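Local coordinates for WGR domain-containing protein (Bacteroides fragilis, PDB 2RA8) that is of unknown function but combines an N-terminal WGR domain with a domain of leucine-rich repeats built on one long parallel sheet, at residues L198-G203 with L224-G229; V6-K11 with K74-E79; K81-S86 with D98-D103; L291-A296 with N317-E322. All coordinates share one frame; numbering follows the deposited sequence.

Contact 1: L198-G203 with L224-G229; sequences LEIISG and LVLYVG
Leu198, Glu199 and Ile200 pair in register with Leu224, Val225 and Leu226. They lie on neighbouring parallel strands of the leucine-rich repeat sheet, joined by helix 207-215 in a beta-alpha-beta unit. Three backbone hydrogen bonds tie the strands: Val225 N to Leu198 O, Ile200 N to Val225 O, and Tyr227 N to Ile200 O. On one face, leucine and isoleucine side chains pack side by side across the strands. Leu198 and Leu224 share a conformation, with CG anti to the backbone N (chi1 173° and 171°). Leu198 CD2 touches Leu224 CD1 at 3.9 Å. Next to them, CB and CG1 of Ile200 pack on CD2 of Leu226, and Ile200 CD1 meets Leu226 CD2 at 3.9 Å. Helix 207-215 covers this face, with Val209 on Ile200 and Ile213 on Leu226. The other face carries Glu199 and Val225, with the Tyr227 ring beyond them. The extended chain of Glu199 runs alongside Val225, and Glu199 OE2 ends 3.7 Å from Val225 CG1. The same OE2 lies 3.7 Å from Tyr227 CE1, at the edge of the ring and near its plane. Ile201 lies beside Tyr227 and covers one ring face. Ile201 CG1 is 3.9 Å from Tyr227 CE1. The other branch makes a CH-pi contact: Ile201 CG2 sits 4.1 Å from the centroid of the Tyr227 ring, 11° off the ring normal.

Contact 2: V6-K11 with K74-E79; sequences VFQDFK and KEMKVE
Gln8 and Val6 both meet the end of Met76, which is selenomethionine in this crystal. The packing is tightest round the end of Gln8, which Met76 and Glu79 both approach. The CE methyl of Met76 lies 3.6 Å from CD of Gln8. Met76 CE also lies 4.2 Å from CG1 of Val6, a more relaxed apolar touch. Chi3 of Met76 (77°) bends the chain at its end and places CE there. The chain of Gln8 is extended beyond CG and crosses that of Met76 at a slant. Glu79 crosses Gln8 at about a right angle, with carboxylate and amide planes 20° apart. Glu79 OE1 stands 3.9 Å from Gln8 CD. Which end of that amide is oxygen and which nitrogen is doubtful. Val6 is buried here and also packs on Thr68, while Gln8 touches Leu32. Strand 3-8 belongs to the antiparallel sheet of the WGR domain. Residues 76-79 form the irregular connection from helix 70-75 to strand 80-83, the first strand of the leucine-rich repeat sheet. The contact thus lies where the two parts of the chain meet. Its solvent side is at Lys77, which points away from strand 3-8 and is exposed. The backbone of Glu79 bonds to Lys110 and Gln111. Beyond Gln8 the chain turns at Asp9. There OD1 of Asp9 accepts the backbone N of Lys11 at 2.9 Å in an Asx turn, the donor coming from above the carboxylate plane. The same oxygen accepts from Ser12 N.

Contact 3: K81-S86 with D98-D103; sequences KKYALS and DKILKD
Ile100 covers one face of the Tyr83 ring, and Asp103 meets its edge. The ring and the side chain of Ile100 cross at a slant. CG1 of Ile100 presses on CG of Tyr83 at 3.6 Å. CG2 of Ile100 sits almost directly over the middle of the ring, 4.3 Å from the Tyr83 centroid, in a CH-pi contact. The carboxylate of Asp103 is turned 77° from the ring plane. Its OD2 accepts the hydroxyl of Tyr83, OH to OD2 2.9 Å. Lys81 meets the same carboxylate tip to tip. Its extended chain carries NZ to 2.7 Å from Asp103 OD2, forming a salt bridge on the syn side of that oxygen. The two donors approach OD2 from opposite faces of the carboxylate plane, the hydroxyl of Tyr83 lying 42° out of it. Asp103 CG stands anti to the backbone N (chi1 -157°), which sends the carboxylate toward Lys81 and Tyr83. OD1 of Asp103 accepts the backbone N of Lys105, so both carboxylate oxygens are engaged. Shared positive and hydroxyl donors would be expected to favour a charged carboxylate. One turn before Asp103 on the helix, Lys99 bends at chi2 and chi3. Lys99 NZ donates to Ala84 O at 2.9 Å and also forms a salt bridge with Glu89. CE of Lys99 lies 4.3 Å from CD2 of Leu85. Ile100 reaches on to Ile112 and Ile114 of the next strand. This is the packing of helix 96-102 on strand 80-83, an outermost strand of the parallel sheet, in a beta-alpha-beta crossover to strand 111-114.

Contact 4: L291-A296 with N317-E322; sequences LTDEGA and NYLSDE
Asp293 holds Ser320 by both carboxylate oxygens. OD1 of Asp293 accepts the backbone N of Ser320 at 2.9 Å, in a nearly straight bond of 161°. OD2 of Asp293 accepts the hydroxyl OG of Ser320 at 2.6 Å. Both donors come on the syn side, close to the carboxylate plane. Beside this pair, CD2 of Leu319 packs on CB of Ala296 at 3.8 Å. Leu319 CD2 also lies 3.5 Å from the backbone O of Thr292. CD1 of Leu291 stands farther off, 4.3 Å from Leu319 CD2. One backbone bond joins the segments, Tyr318 N to Leu291 O at 2.8 Å. A second shell fixes these groups. Ser320 is the N-cap of helix 321-330, and its OG accepts Met323 N while donating to Asp293. Chi1 of Ser320 (64°) sets OG between the backbone N and the carbonyl carbon, where it can serve both partners. Thr292 is the N-cap position of helix 293-300, and its hydroxyl bonds to Asn266. Asn317 shapes the turn before Leu319: Asn317 OD1 accepts Leu319 N at 2.9 Å, an Asx turn, and also bonds to Ser340 OG. Outside, Ser320 packs on Asp321 of the second subunit. The spacing of Met314, Asn317 and Leu319 is consistent with the LxLxxNxL pattern of leucine-rich repeats. As in that pattern, the asparagine lies inside the turn after the strand, its ND2 bonded to Met314 O and, beyond the next strand, to Val337 O.

The contacts follow one another along the chain; none nest or cross. Contact 2 comes first and closes the longest loop, about 60 residues holding most of the WGR domain. It brings the first strand of that domain to the connection leading out of it. Contact 3 adjoins it in sequence and closes a short loop at the start of the parallel sheet. Contact 1 joins strands 197-201 and 223-227 in the middle of that sheet, closing a loop of 20 residues with helix 207-215. Contact 4 closes another of 20 residues, with strand 311-313, and joins successive turns near the far end, each leading into a helix. Contacts 3 and 4 lie on opposite sides of the chain's centre.

Contact 1: L198-G203 with L224-G229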
loop_
_atom_site.group_PDB
_atom_site.type_symbol
_atom_site.label_atom_id
_atom_site.label_comp_id
_atom_site.label_asym_id
_atom_site.label_seq_id
_atom_site.Cartn_x
_atom_site.Cartn_y
_atom_site.Cartn_z
ATOM N N LEU A 198 -16.015 -14.443 -9.914
ATOM C CA LEU A 198 -14.947 -15.368 -9.588
ATOM C C LEU A 198 -13.617 -14.760 -9.933
ATOM O O LEU A 198 -13.338 -14.480 -11.103
ATOM C CB LEU A 198 -15.114 -16.670 -10.382
ATOM C CG LEU A 198 -13.970 -17.686 -10.279
ATOM C CD1 LEU A 198 -13.767 -18.086 -8.815
ATOM C CD2 LEU A 198 -14.282 -18.909 -11.141
ATOM N N GLU A 199 -12.788 -14.542 -8.917
ATOM C CA GLU A 199 -11.462 -13.980 -9.131
ATOM C C GLU A 199 -10.464 -14.802 -8.383
ATOM O O GLU A 199 -10.636 -15.071 -7.195
ATOM C CB GLU A 199 -11.380 -12.528 -8.640
ATOM C CG GLU A 199 -9.936 -11.996 -8.505
ATOM C CD GLU A 199 -9.882 -10.486 -8.272
ATOM O OE1 GLU A 199 -10.767 -9.953 -7.567
ATOM O OE2 GLU A 199 -8.948 -9.837 -8.783
ATOM N N ILE A 200 -9.416 -15.227 -9.077
ATOM C CA ILE A 200 -8.383 -16.023 -8.447
ATOM C C ILE A 200 -7.055 -15.316 -8.615
ATOM O O ILE A 200 -6.633 -15.014 -9.730
ATOM C CB ILE A 200 -8.332 -17.442 -9.053
ATOM C CG1 ILE A 200 -9.700 -18.133 -8.883
ATOM C CG2 ILE A 200 -7.241 -18.252 -8.374
ATOM C CD1 ILE A 200 -9.779 -19.525 -9.493
ATOM N N ILE A 201 -6.416 -15.027 -7.489
ATOM C CA ILE A 201 -5.123 -14.347 -7.458
ATOM C C ILE A 201 -4.082 -15.414 -7.241
ATOM O O ILE A 201 -4.137 -16.162 -6.255
ATOM C CB ILE A 201 -5.091 -13.315 -6.310
ATOM C CG1 ILE A 201 -6.215 -12.296 -6.523
ATOM C CG2 ILE A 201 -3.750 -12.589 -6.273
ATOM C CD1 ILE A 201 -6.532 -11.466 -5.288
ATOM N N SER A 202 -3.066 -15.445 -8.056
ATOM C CA SER A 202 -2.112 -16.554 -8.068
ATOM C C SER A 202 -0.764 -16.022 -8.445
ATOM O O SER A 202 -0.662 -15.101 -9.321
ATOM C CB SER A 202 -2.526 -17.538 -9.132
ATOM O OG SER A 202 -1.749 -18.686 -9.149
ATOM N N GLY A 203 0.292 -16.689 -7.925
ATOM C CA GLY A 203 1.687 -16.428 -8.426
ATOM C C GLY A 203 2.069 -17.379 -9.569
ATOM O O GLY A 203 3.052 -17.210 -10.241
ATOM N N LEU A 224 -15.016 -12.672 -14.283
ATOM C CA LEU A 224 -14.006 -13.716 -14.149
ATOM C C LEU A 224 -12.660 -13.091 -14.308
ATOM O O LEU A 224 -12.348 -12.545 -15.358
ATOM C CB LEU A 224 -14.169 -14.801 -15.220
ATOM C CG LEU A 224 -13.045 -15.849 -15.322
ATOM C CD1 LEU A 224 -12.888 -16.613 -14.004
ATOM C CD2 LEU A 224 -13.360 -16.823 -16.458
ATOM N N VAL A 225 -11.862 -13.152 -13.256
ATOM C CA VAL A 225 -10.520 -12.599 -13.279
ATOM C C VAL A 225 -9.575 -13.655 -12.781
ATOM O O VAL A 225 -9.735 -14.179 -11.677
ATOM C CB VAL A 225 -10.404 -11.349 -12.389
ATOM C CG1 VAL A 225 -8.939 -10.922 -12.270
ATOM C CG2 VAL A 225 -11.208 -10.210 -13.003
ATOM N N LEU A 226 -8.589 -13.984 -13.611
ATOM C CA LEU A 226 -7.602 -14.995 -13.270
ATOM C C LEU A 226 -6.207 -14.463 -13.423
ATOM O O LEU A 226 -5.855 -13.926 -14.476
ATOM C CB LEU A 226 -7.742 -16.218 -14.190
ATOM C CG LEU A 226 -9.075 -16.980 -14.222
ATOM C CD1 LEU A 226 -9.019 -18.047 -15.312
ATOM C CD2 LEU A 226 -9.360 -17.609 -12.857
ATOM N N TYR A 227 -5.407 -14.590 -12.370
ATOM C CA TYR A 227 -4.006 -14.163 -12.421
ATOM C C TYR A 227 -3.209 -15.340 -12.971
ATOM O O TYR A 227 -3.270 -16.447 -12.425
ATOM C CB TYR A 227 -3.491 -13.804 -11.011
ATOM C CG TYR A 227 -3.892 -12.425 -10.532
ATOM C CD1 TYR A 227 -5.234 -12.042 -10.482
ATOM C CD2 TYR A 227 -2.924 -11.500 -10.141
ATOM C CE1 TYR A 227 -5.603 -10.765 -10.062
ATOM C CE2 TYR A 227 -3.275 -10.225 -9.716
ATOM C CZ TYR A 227 -4.612 -9.867 -9.684
ATOM O OH TYR A 227 -4.957 -8.597 -9.304
ATOM N N VAL A 228 -2.469 -15.113 -14.055
ATOM C CA VAL A 228 -1.675 -16.171 -14.674
ATOM C C VAL A 228 -0.437 -16.507 -13.878
ATOM O O VAL A 228 -0.147 -17.678 -13.620
ATOM C CB VAL A 228 -1.232 -15.779 -16.100
ATOM C CG1 VAL A 228 -0.430 -16.922 -16.730
ATOM C CG2 VAL A 228 -2.450 -15.456 -16.950
ATOM N N GLY A 229 0.311 -15.482 -13.489
ATOM C CA GLY A 229 1.522 -15.718 -12.726
ATOM C C GLY A 229 2.608 -16.311 -13.608
ATOM O O GLY A 229 2.470 -16.337 -14.828
#

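Contact 2: V6-K11 with K74-E79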
loop_
_atom_site.group_PDB
_atom_site.type_symbol
_atom_site.label_atom_id
_atom_site.label_comp_id
_atom_site.label_asym_id
_atom_site.label_seq_id
_atom_site.Cartn_x
_atom_site.Cartn_y
_atom_site.Cartn_z
ATOM N N VAL A 6 -22.880 5.363 1.270
ATOM C CA VAL A 6 -22.362 4.136 1.863
ATOM C C VAL A 6 -21.486 3.315 0.927
ATOM O O VAL A 6 -21.791 3.171 -0.256
ATOM C CB VAL A 6 -23.541 3.244 2.340
ATOM C CG1 VAL A 6 -23.019 1.914 2.856
ATOM C CG2 VAL A 6 -24.324 3.963 3.420
ATOM N N PHE A 7 -20.393 2.771 1.461
ATOM C CA PHE A 7 -19.485 1.932 0.679
ATOM C C PHE A 7 -19.285 0.615 1.393
ATOM O O PHE A 7 -18.897 0.597 2.564
ATOM C CB PHE A 7 -18.112 2.598 0.498
ATOM C CG PHE A 7 -17.183 1.823 -0.400
ATOM C CD1 PHE A 7 -17.319 1.890 -1.781
ATOM C CD2 PHE A 7 -16.203 0.996 0.135
ATOM C CE1 PHE A 7 -16.494 1.143 -2.616
ATOM C CE2 PHE A 7 -15.374 0.245 -0.696
ATOM C CZ PHE A 7 -15.523 0.322 -2.071
ATOM N N GLN A 8 -19.524 -0.492 0.690
ATOM C CA GLN A 8 -19.380 -1.832 1.271
ATOM C C GLN A 8 -18.750 -2.882 0.380
ATOM O O GLN A 8 -19.227 -3.140 -0.726
ATOM C CB GLN A 8 -20.747 -2.386 1.683
ATOM C CG GLN A 8 -21.380 -1.797 2.931
ATOM C CD GLN A 8 -22.767 -2.354 3.154
ATOM O OE1 GLN A 8 -23.660 -2.156 2.328
ATOM N NE2 GLN A 8 -22.960 -3.068 4.261
ATOM N N ASP A 9 -17.666 -3.488 0.854
ATOM C CA ASP A 9 -17.028 -4.587 0.136
ATOM C C ASP A 9 -16.441 -5.509 1.182
ATOM O O ASP A 9 -16.772 -5.372 2.365
ATOM C CB ASP A 9 -15.983 -4.093 -0.901
ATOM C CG ASP A 9 -14.754 -3.456 -0.280
ATOM O OD1 ASP A 9 -14.643 -3.385 0.957
ATOM O OD2 ASP A 9 -13.886 -3.022 -1.061
ATOM N N PHE A 10 -15.598 -6.459 0.787
ATOM C CA PHE A 10 -15.018 -7.384 1.758
ATOM C C PHE A 10 -14.286 -6.691 2.905
ATOM O O PHE A 10 -14.279 -7.188 4.034
ATOM C CB PHE A 10 -14.025 -8.356 1.069
ATOM C CG PHE A 10 -14.676 -9.463 0.271
ATOM C CD1 PHE A 10 -15.477 -10.417 0.893
ATOM C CD2 PHE A 10 -14.440 -9.578 -1.100
ATOM C CE1 PHE A 10 -16.032 -11.477 0.164
ATOM C CE2 PHE A 10 -14.989 -10.627 -1.837
ATOM C CZ PHE A 10 -15.787 -11.579 -1.202
ATOM N N LYS A 11 -13.679 -5.539 2.633
ATOM C CA LYS A 11 -12.906 -4.832 3.655
ATOM C C LYS A 11 -13.519 -3.586 4.265
ATOM O O LYS A 11 -13.297 -3.309 5.444
ATOM C CB LYS A 11 -11.528 -4.497 3.103
ATOM N N LYS A 74 -28.324 4.792 8.798
ATOM C CA LYS A 74 -28.217 4.851 10.253
ATOM C C LYS A 74 -28.421 3.510 10.894
ATOM O O LYS A 74 -27.794 3.198 11.898
ATOM C CB LYS A 74 -29.256 5.809 10.846
ATOM C CG LYS A 74 -28.860 7.271 10.856
ATOM C CD LYS A 74 -29.948 8.097 11.529
ATOM C CE LYS A 74 -29.600 9.580 11.567
ATOM N NZ LYS A 74 -30.745 10.399 12.069
ATOM N N GLU A 75 -29.314 2.704 10.333
ATOM C CA GLU A 75 -29.580 1.396 10.908
ATOM C C GLU A 75 -28.762 0.267 10.325
ATOM O O GLU A 75 -28.851 -0.862 10.792
ATOM C CB GLU A 75 -31.069 1.067 10.784
ATOM C CG GLU A 75 -31.966 2.055 11.506
ATOM C CD GLU A 75 -31.594 2.211 12.967
ATOM O OE1 GLU A 75 -31.531 1.188 13.679
ATOM O OE2 GLU A 75 -31.366 3.357 13.406
HETATM N N MSE A 76 -27.955 0.551 9.307
HETATM C CA MSE A 76 -27.137 -0.491 8.698
HETATM C C MSE A 76 -26.008 -0.924 9.602
HETATM O O MSE A 76 -25.461 -0.123 10.361
HETATM C CB MSE A 76 -26.563 -0.011 7.357
HETATM C CG MSE A 76 -27.597 0.095 6.244
HETATM SE SE MSE A 76 -26.846 0.754 4.561
HETATM C CE MSE A 76 -25.970 -0.875 3.984
ATOM N N LYS A 77 -25.652 -2.203 9.526
ATOM C CA LYS A 77 -24.580 -2.749 10.351
ATOM C C LYS A 77 -23.505 -3.337 9.486
ATOM O O LYS A 77 -23.735 -3.612 8.305
ATOM C CB LYS A 77 -25.125 -3.849 11.273
ATOM C CG LYS A 77 -26.271 -3.409 12.182
ATOM C CD LYS A 77 -25.791 -2.504 13.307
ATOM C CE LYS A 77 -26.973 -1.872 14.022
ATOM N NZ LYS A 77 -27.981 -2.902 14.408
ATOM N N VAL A 78 -22.317 -3.521 10.065
ATOM C CA VAL A 78 -21.195 -4.122 9.343
ATOM C C VAL A 78 -21.639 -5.504 8.914
ATOM O O VAL A 78 -22.138 -6.276 9.730
ATOM C CB VAL A 78 -19.945 -4.269 10.250
ATOM C CG1 VAL A 78 -18.840 -4.995 9.506
ATOM C CG2 VAL A 78 -19.450 -2.894 10.692
ATOM N N GLU A 79 -21.489 -5.829 7.636
ATOM C CA GLU A 79 -21.893 -7.152 7.181
ATOM C C GLU A 79 -20.785 -7.912 6.498
ATOM O O GLU A 79 -21.039 -8.862 5.756
ATOM C CB GLU A 79 -23.120 -7.059 6.254
ATOM C CG GLU A 79 -22.869 -6.333 4.966
ATOM C CD GLU A 79 -24.082 -6.326 4.058
ATOM O OE1 GLU A 79 -23.905 -6.059 2.851
ATOM O OE2 GLU A 79 -25.206 -6.579 4.549
#

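Contact 3: K81-S86 with D98-D103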
loop_
_atom_site.group_PDB
_atom_site.type_symbol
_atom_site.label_atom_id
_atom_site.label_comp_id
_atom_site.label_asym_id
_atom_site.label_seq_id
_atom_site.Cartn_x
_atom_site.Cartn_y
_atom_site.Cartn_z
ATOM N N LYS A 81 -16.589 -9.319 7.330
ATOM C CA LYS A 81 -15.572 -9.424 8.347
ATOM C C LYS A 81 -14.464 -10.343 7.940
ATOM O O LYS A 81 -14.648 -11.243 7.121
ATOM C CB LYS A 81 -16.202 -9.894 9.667
ATOM C CG LYS A 81 -15.358 -9.586 10.899
ATOM C CD LYS A 81 -16.102 -9.944 12.177
ATOM C CE LYS A 81 -15.299 -9.565 13.411
ATOM N NZ LYS A 81 -16.000 -9.934 14.679
ATOM N N LYS A 82 -13.290 -10.098 8.508
ATOM C CA LYS A 82 -12.109 -10.901 8.241
ATOM C C LYS A 82 -11.707 -11.632 9.501
ATOM O O LYS A 82 -11.610 -11.031 10.569
ATOM C CB LYS A 82 -10.953 -10.002 7.793
ATOM C CG LYS A 82 -9.644 -10.737 7.560
ATOM C CD LYS A 82 -8.585 -9.782 7.045
ATOM C CE LYS A 82 -7.253 -10.485 6.805
ATOM N NZ LYS A 82 -6.314 -9.548 6.144
ATOM N N TYR A 83 -11.484 -12.934 9.383
ATOM C CA TYR A 83 -11.066 -13.732 10.523
ATOM C C TYR A 83 -9.672 -14.204 10.264
ATOM O O TYR A 83 -9.401 -14.875 9.265
ATOM C CB TYR A 83 -11.980 -14.935 10.723
ATOM C CG TYR A 83 -13.395 -14.560 11.068
ATOM C CD1 TYR A 83 -14.338 -14.335 10.068
ATOM C CD2 TYR A 83 -13.791 -14.429 12.393
ATOM C CE1 TYR A 83 -15.646 -13.991 10.383
ATOM C CE2 TYR A 83 -15.101 -14.086 12.721
ATOM C CZ TYR A 83 -16.016 -13.872 11.709
ATOM O OH TYR A 83 -17.307 -13.551 12.018
ATOM N N ALA A 84 -8.770 -13.844 11.167
ATOM C CA ALA A 84 -7.377 -14.215 11.028
ATOM C C ALA A 84 -6.740 -14.513 12.350
ATOM O O ALA A 84 -7.094 -13.918 13.362
ATOM C CB ALA A 84 -6.620 -13.095 10.327
ATOM N N LEU A 85 -5.800 -15.452 12.345
ATOM C CA LEU A 85 -5.078 -15.825 13.554
ATOM C C LEU A 85 -3.766 -15.103 13.588
ATOM O O LEU A 85 -3.022 -15.114 12.611
ATOM C CB LEU A 85 -4.779 -17.333 13.591
ATOM C CG LEU A 85 -5.753 -18.321 14.250
ATOM C CD1 LEU A 85 -5.179 -19.728 14.139
ATOM C CD2 LEU A 85 -5.970 -17.962 15.712
ATOM N N SER A 86 -3.474 -14.455 14.708
ATOM C CA SER A 86 -2.197 -13.771 14.852
ATOM C C SER A 86 -1.211 -14.805 15.356
ATOM O O SER A 86 -1.597 -15.931 15.707
ATOM C CB SER A 86 -2.303 -12.627 15.869
ATOM O OG SER A 86 -2.623 -13.113 17.161
ATOM N N ASP A 98 -12.317 -21.923 15.587
ATOM C CA ASP A 98 -13.066 -21.688 16.815
ATOM C C ASP A 98 -13.407 -20.224 16.941
ATOM O O ASP A 98 -14.457 -19.878 17.488
ATOM C CB ASP A 98 -12.269 -22.138 18.047
ATOM C CG ASP A 98 -12.170 -23.649 18.157
ATOM O OD1 ASP A 98 -13.175 -24.337 17.868
ATOM O OD2 ASP A 98 -11.093 -24.149 18.547
ATOM N N LYS A 99 -12.526 -19.352 16.444
ATOM C CA LYS A 99 -12.776 -17.910 16.489
ATOM C C LYS A 99 -13.958 -17.577 15.621
ATOM O O LYS A 99 -14.781 -16.734 15.969
ATOM C CB LYS A 99 -11.569 -17.105 15.982
ATOM C CG LYS A 99 -10.490 -16.856 17.023
ATOM C CD LYS A 99 -9.989 -15.406 16.983
ATOM C CE LYS A 99 -9.190 -15.094 15.730
ATOM N NZ LYS A 99 -8.680 -13.690 15.746
ATOM N N ILE A 100 -14.047 -18.243 14.475
ATOM C CA ILE A 100 -15.143 -18.014 13.542
ATOM C C ILE A 100 -16.429 -18.603 14.074
ATOM O O ILE A 100 -17.427 -17.895 14.218
ATOM C CB ILE A 100 -14.831 -18.633 12.165
ATOM C CG1 ILE A 100 -13.486 -18.104 11.658
ATOM C CG2 ILE A 100 -15.946 -18.304 11.178
ATOM C CD1 ILE A 100 -12.973 -18.799 10.419
ATOM N N LEU A 101 -16.411 -19.901 14.374
ATOM C CA LEU A 101 -17.591 -20.595 14.893
ATOM C C LEU A 101 -18.129 -19.975 16.169
ATOM O O LEU A 101 -19.304 -20.148 16.497
ATOM C CB LEU A 101 -17.271 -22.074 15.149
ATOM C CG LEU A 101 -17.005 -22.996 13.946
ATOM C CD1 LEU A 101 -16.474 -24.328 14.445
ATOM C CD2 LEU A 101 -18.285 -23.207 13.126
ATOM N N LYS A 102 -17.275 -19.249 16.890
ATOM C CA LYS A 102 -17.670 -18.592 18.136
ATOM C C LYS A 102 -18.387 -17.268 17.968
ATOM O O LYS A 102 -19.374 -16.999 18.655
ATOM C CB LYS A 102 -16.436 -18.365 19.033
ATOM C CG LYS A 102 -16.674 -17.405 20.206
ATOM C CD LYS A 102 -16.349 -15.955 19.842
ATOM C CE LYS A 102 -17.188 -14.952 20.640
ATOM N NZ LYS A 102 -17.014 -15.038 22.117
ATOM N N ASP A 103 -17.888 -16.430 17.064
ATOM C CA ASP A 103 -18.459 -15.106 16.824
ATOM C C ASP A 103 -19.964 -15.076 16.726
ATOM O O ASP A 103 -20.560 -15.755 15.881
ATOM C CB ASP A 103 -17.872 -14.506 15.553
ATOM C CG ASP A 103 -17.962 -12.993 15.531
ATOM O OD1 ASP A 103 -18.751 -12.429 16.323
ATOM O OD2 ASP A 103 -17.248 -12.370 14.716
#

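Contact 4: L291-A296 with N317-E322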
loop_
_atom_site.group_PDB
_atom_site.type_symbol
_atom_site.label_atom_id
_atom_site.label_comp_id
_atom_site.label_asym_id
_atom_site.label_seq_id
_atom_site.Cartn_x
_atom_site.Cartn_y
_atom_site.Cartn_z
ATOM N N LEU A 291 2.382 -6.057 -20.735
ATOM C CA LEU A 291 1.633 -5.571 -21.882
ATOM C C LEU A 291 2.497 -4.489 -22.500
ATOM O O LEU A 291 2.767 -3.461 -21.863
ATOM C CB LEU A 291 0.322 -4.972 -21.395
ATOM C CG LEU A 291 -0.990 -4.899 -22.181
ATOM C CD1 LEU A 291 -1.510 -3.480 -22.052
ATOM C CD2 LEU A 291 -0.826 -5.290 -23.623
ATOM N N THR A 292 2.949 -4.723 -23.730
ATOM C CA THR A 292 3.796 -3.760 -24.432
ATOM C C THR A 292 3.059 -3.079 -25.551
ATOM O O THR A 292 1.903 -3.396 -25.835
ATOM C CB THR A 292 5.039 -4.439 -25.023
ATOM O OG1 THR A 292 4.628 -5.458 -25.946
ATOM C CG2 THR A 292 5.881 -5.055 -23.924
ATOM N N ASP A 293 3.737 -2.140 -26.205
ATOM C CA ASP A 293 3.147 -1.383 -27.305
ATOM C C ASP A 293 2.622 -2.228 -28.437
ATOM O O ASP A 293 1.679 -1.834 -29.120
ATOM C CB ASP A 293 4.159 -0.378 -27.864
ATOM C CG ASP A 293 4.414 0.784 -26.919
ATOM O OD1 ASP A 293 3.690 0.907 -25.908
ATOM O OD2 ASP A 293 5.335 1.580 -27.193
ATOM N N GLU A 294 3.233 -3.384 -28.667
ATOM C CA GLU A 294 2.758 -4.246 -29.741
ATOM C C GLU A 294 1.446 -4.869 -29.347
ATOM O O GLU A 294 0.677 -5.323 -30.196
ATOM C CB GLU A 294 3.797 -5.323 -30.089
ATOM C CG GLU A 294 4.495 -5.954 -28.908
ATOM C CD GLU A 294 5.636 -6.859 -29.341
ATOM O OE1 GLU A 294 6.352 -7.382 -28.459
ATOM O OE2 GLU A 294 5.816 -7.047 -30.563
ATOM N N GLY A 295 1.177 -4.876 -28.046
ATOM C CA GLY A 295 -0.076 -5.417 -27.561
ATOM C C GLY A 295 -1.161 -4.376 -27.755
ATOM O O GLY A 295 -2.233 -4.669 -28.293
ATOM N N ALA A 296 -0.882 -3.150 -27.317
ATOM C CA ALA A 296 -1.834 -2.048 -27.449
ATOM C C ALA A 296 -2.114 -1.783 -28.903
ATOM O O ALA A 296 -3.225 -1.408 -29.283
ATOM C CB ALA A 296 -1.276 -0.797 -26.798
ATOM N N ASN A 317 1.641 -1.818 -16.658
ATOM C CA ASN A 317 1.981 -2.203 -18.022
ATOM C C ASN A 317 3.375 -1.755 -18.397
ATOM O O ASN A 317 4.122 -1.229 -17.573
ATOM C CB ASN A 317 0.984 -1.553 -18.984
ATOM C CG ASN A 317 1.026 -0.032 -18.920
ATOM O OD1 ASN A 317 2.038 0.585 -19.259
ATOM N ND2 ASN A 317 -0.067 0.578 -18.475
ATOM N N TYR A 318 3.726 -1.958 -19.660
ATOM C CA TYR A 318 5.032 -1.563 -20.168
ATOM C C TYR A 318 4.846 -0.799 -21.462
ATOM O O TYR A 318 5.580 -1.003 -22.424
ATOM C CB TYR A 318 5.920 -2.801 -20.399
ATOM C CG TYR A 318 6.628 -3.323 -19.164
ATOM C CD1 TYR A 318 7.889 -2.844 -18.804
ATOM C CD2 TYR A 318 6.043 -4.302 -18.360
ATOM C CE1 TYR A 318 8.552 -3.331 -17.670
ATOM C CE2 TYR A 318 6.697 -4.794 -17.228
ATOM C CZ TYR A 318 7.947 -4.306 -16.893
ATOM O OH TYR A 318 8.590 -4.803 -15.787
ATOM N N LEU A 319 3.845 0.078 -21.485
ATOM C CA LEU A 319 3.560 0.901 -22.652
ATOM C C LEU A 319 4.449 2.128 -22.637
ATOM O O LEU A 319 4.872 2.584 -21.573
ATOM C CB LEU A 319 2.103 1.367 -22.644
ATOM C CG LEU A 319 0.995 0.308 -22.670
ATOM C CD1 LEU A 319 -0.353 1.005 -22.679
ATOM C CD2 LEU A 319 1.148 -0.585 -23.898
ATOM N N SER A 320 4.737 2.670 -23.815
ATOM C CA SER A 320 5.565 3.870 -23.918
ATOM C C SER A 320 4.636 5.048 -23.769
ATOM O O SER A 320 3.423 4.910 -23.966
ATOM C CB SER A 320 6.257 3.924 -25.286
ATOM O OG SER A 320 5.313 4.043 -26.336
ATOM N N ASP A 321 5.164 6.218 -23.415
ATOM C CA ASP A 321 4.277 7.362 -23.274
ATOM C C ASP A 321 3.617 7.724 -24.578
ATOM O O ASP A 321 2.475 8.178 -24.595
ATOM C CB ASP A 321 5.003 8.591 -22.702
ATOM C CG ASP A 321 6.440 8.699 -23.157
ATOM O OD1 ASP A 321 6.738 8.355 -24.321
ATOM O OD2 ASP A 321 7.274 9.152 -22.342
ATOM N N GLU A 322 4.314 7.513 -25.686
ATOM C CA GLU A 322 3.746 7.838 -26.987
ATOM C C GLU A 322 2.549 6.960 -27.284
ATOM O O GLU A 322 1.548 7.430 -27.834
ATOM C CB GLU A 322 4.810 7.684 -28.074
ATOM C CG GLU A 322 6.096 8.441 -27.746
ATOM C CD GLU A 322 7.077 8.485 -28.904
ATOM O OE1 GLU A 322 7.419 7.409 -29.442
ATOM O OE2 GLU A 322 7.510 9.598 -29.271
#